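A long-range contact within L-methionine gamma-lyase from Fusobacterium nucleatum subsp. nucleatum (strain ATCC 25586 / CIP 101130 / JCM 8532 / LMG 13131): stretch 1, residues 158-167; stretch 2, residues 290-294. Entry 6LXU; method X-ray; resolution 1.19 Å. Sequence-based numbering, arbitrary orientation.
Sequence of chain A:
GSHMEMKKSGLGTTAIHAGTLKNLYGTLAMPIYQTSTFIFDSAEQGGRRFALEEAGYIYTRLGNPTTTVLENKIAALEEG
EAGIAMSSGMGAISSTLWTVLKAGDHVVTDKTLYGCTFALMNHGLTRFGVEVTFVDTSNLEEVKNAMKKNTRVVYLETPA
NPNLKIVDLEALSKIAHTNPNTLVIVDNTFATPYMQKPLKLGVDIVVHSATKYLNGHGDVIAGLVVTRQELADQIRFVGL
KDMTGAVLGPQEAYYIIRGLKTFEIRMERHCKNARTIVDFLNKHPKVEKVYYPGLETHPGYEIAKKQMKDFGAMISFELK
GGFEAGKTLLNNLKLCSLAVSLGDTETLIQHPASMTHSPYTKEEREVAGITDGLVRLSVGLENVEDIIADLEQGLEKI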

# COMPACT_ATOMS: atom_id res chain seq x y z
N THR A 158 -28.27 0.89 18.06
CA THR A 158 -28.36 1.88 19.12
C THR A 158 -26.96 2.35 19.51
O THR A 158 -26.09 1.53 19.70
CB THR A 158 -29.12 1.36 20.38
OG1 THR A 158 -29.18 2.39 21.37
CG2 THR A 158 -28.51 0.10 20.96
N PRO A 159 -26.74 3.66 19.65
CA PRO A 159 -27.62 4.75 19.21
C PRO A 159 -27.83 4.72 17.71
O PRO A 159 -26.98 4.20 16.99
CB PRO A 159 -26.85 6.01 19.63
CG PRO A 159 -25.84 5.56 20.62
CD PRO A 159 -25.48 4.17 20.19
N ALA A 160 -28.95 5.26 17.24
CA ALA A 160 -29.29 5.21 15.80
C ALA A 160 -29.76 6.56 15.29
O ALA A 160 -30.52 7.24 16.01
CB ALA A 160 -30.37 4.18 15.54
N ASN A 161 -29.37 6.90 14.05
CA ASN A 161 -29.71 8.16 13.32
C ASN A 161 -31.21 8.34 13.24
O ASN A 161 -31.91 7.34 13.28
CB ASN A 161 -29.25 8.12 11.84
CG ASN A 161 -27.74 8.07 11.65
OD1 ASN A 161 -27.02 9.03 12.00
ND2 ASN A 161 -27.26 7.01 10.98
N PRO A 162 -31.75 9.56 13.08
CA PRO A 162 -31.01 10.85 13.02
C PRO A 162 -31.00 11.64 14.35
O PRO A 162 -30.40 12.73 14.44
CB PRO A 162 -31.83 11.61 11.98
CG PRO A 162 -33.24 11.16 12.24
CD PRO A 162 -33.16 9.73 12.67
N ASN A 163 -31.69 11.09 15.34
CA ASN A 163 -31.88 11.68 16.65
C ASN A 163 -31.21 10.85 17.75
O ASN A 163 -31.53 11.01 18.93
CB ASN A 163 -33.39 11.85 16.95
CG ASN A 163 -34.09 12.89 16.07
OD1 ASN A 163 -33.47 13.74 15.43
ND2 ASN A 163 -35.43 12.87 16.11
N LEU A 164 -30.27 9.98 17.39
CA LEU A 164 -29.52 9.16 18.36
C LEU A 164 -30.44 8.40 19.31
O LEU A 164 -30.27 8.38 20.54
CB LEU A 164 -28.45 9.99 19.09
CG LEU A 164 -27.40 10.54 18.10
CD1 LEU A 164 -26.45 11.50 18.79
CD2 LEU A 164 -26.61 9.45 17.41
N LYS A 165 -31.42 7.75 18.71
CA LYS A 165 -32.37 6.90 19.42
C LYS A 165 -31.66 5.78 20.15
O LYS A 165 -30.79 5.11 19.60
CB LYS A 165 -33.36 6.31 18.42
CG LYS A 165 -34.46 5.44 19.01
CD LYS A 165 -35.36 4.91 17.91
CE LYS A 165 -36.50 4.08 18.44
NZ LYS A 165 -37.48 3.79 17.36
N ILE A 166 -32.10 5.56 21.39
CA ILE A 166 -31.57 4.52 22.26
C ILE A 166 -32.62 3.43 22.43
O ILE A 166 -33.81 3.73 22.67
CB ILE A 166 -31.21 5.10 23.65
CG1 ILE A 166 -30.15 6.21 23.56
CG2 ILE A 166 -30.76 4.01 24.61
CD1 ILE A 166 -28.82 5.76 22.97
N VAL A 167 -32.21 2.18 22.31
CA VAL A 167 -33.10 1.04 22.60
C VAL A 167 -32.35 0.07 23.50
O VAL A 167 -31.12 0.04 23.53
CB VAL A 167 -33.65 0.35 21.32
CG1 VAL A 167 -34.29 1.39 20.40
CG2 VAL A 167 -32.58 -0.44 20.59
N VAL A 290 -30.63 19.63 21.42
CA VAL A 290 -29.48 18.75 21.16
C VAL A 290 -29.93 17.32 21.40
O VAL A 290 -30.62 17.03 22.39
CB VAL A 290 -28.29 19.13 22.04
CG1 VAL A 290 -27.14 18.14 21.85
CG2 VAL A 290 -27.85 20.55 21.74
N TYR A 291 -29.54 16.44 20.48
CA TYR A 291 -29.73 15.01 20.59
C TYR A 291 -28.40 14.39 20.98
O TYR A 291 -27.43 14.42 20.19
CB TYR A 291 -30.21 14.45 19.26
CG TYR A 291 -31.53 15.02 18.82
CD1 TYR A 291 -32.73 14.51 19.32
CD2 TYR A 291 -31.60 16.08 17.92
CE1 TYR A 291 -33.95 15.03 18.93
CE2 TYR A 291 -32.82 16.62 17.53
CZ TYR A 291 -33.98 16.08 18.05
OH TYR A 291 -35.21 16.58 17.69
N TYR A 292 -28.32 13.85 22.19
CA TYR A 292 -27.09 13.24 22.70
C TYR A 292 -27.48 12.26 23.80
O TYR A 292 -28.22 12.64 24.71
CB TYR A 292 -26.12 14.30 23.26
CG TYR A 292 -24.79 13.69 23.64
CD1 TYR A 292 -23.93 13.17 22.68
CD2 TYR A 292 -24.39 13.62 24.97
CE1 TYR A 292 -22.71 12.61 23.02
CE2 TYR A 292 -23.18 13.04 25.32
CZ TYR A 292 -22.35 12.52 24.34
OH TYR A 292 -21.16 11.95 24.71
N PRO A 293 -27.01 11.00 23.73
CA PRO A 293 -27.46 10.00 24.73
C PRO A 293 -27.16 10.34 26.18
O PRO A 293 -27.85 9.83 27.07
CB PRO A 293 -26.71 8.73 24.31
CG PRO A 293 -26.47 8.91 22.84
CD PRO A 293 -26.16 10.37 22.68
N GLY A 294 -26.15 11.16 26.43
CA GLY A 294 -25.76 11.55 27.78
C GLY A 294 -26.52 12.72 28.38
O GLY A 294 -26.29 13.06 29.54

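No hydrogen bond crosses between the two stretches, so the 308 Å² they bury, summed over both sides, rests on apolar packing and on one contact with an aromatic face. The backbones come nearest at Asn163 and Tyr291, whose CA atoms lie 5.6 Å apart.

The apolar group centres on Pro293, whose CA-to-CB bond points toward stretch 1. Three side chains meet its ring at van der Waals range: Pro159 CG lies 4.1 Å from Pro293 CG, Leu164 CD1 4.1 Å from Pro293 CD, and Ile166 CD1 3.9 Å from Pro293 CB. Each contact thus uses a different carbon of the proline ring, and all three partners also direct CA-to-CB toward stretch 2. Pro293 loses 72 Å² to this cluster. A proline suits the position because its compact, closed ring offers hydrocarbon to several neighbours and its nitrogen carries no amide hydrogen that would need a partner. Ile166, with chi1 and chi2 both m, reaches the ring with its terminal CD1. Pro159 follows a cis peptide bond and contributes a smaller patch, 13 Å².

Leu164 extends the apolar surface to the backbone of stretch 2. Its chi1 of -62° (m) and chi2 of 173° (t) place CD1 3.4 Å from Tyr291 O and 4.3 Å from Tyr292 CA, besides the contact with Pro293. The approach to the carbonyl oxygen is packing by a methyl group and supplies no polar partner. Leu164 has 53 Å² covered by stretch 2, whereas Tyr292, whose CA-to-CB bond points away, has just 5 Å² covered by stretch 1.

The aromatic contact involves Tyr291, which gives up 80 Å², the largest share of any residue here. With chi1 at -61° (m) and chi2 at -82°, its ring presents a face to Asn163. Asn163 CB sits 4.0 Å from the centroid of the Tyr291 ring, 29° off the ring normal, which is the geometry of a CH-pi contact. The flat ring gives the asparagine broad cover, 57 Å² in all, although the CA-to-CB bond of Asn163 points sideways. The tyrosine hydroxyl, OH, hydrogen-bonds to a residue adjoining one of the stretches, so its polar end is satisfied while the face packs.

Within stretch 1, paired backbone hydrogen bonds steady the loop that carries these side chains: Ala160 N to Lys165 O at 3.0 Å and Lys165 N to Ala160 O at 2.9 Å. Farther along, Val167 N donates to Thr158 OG1 at 3.2 Å, with an N-H...O angle of 160°.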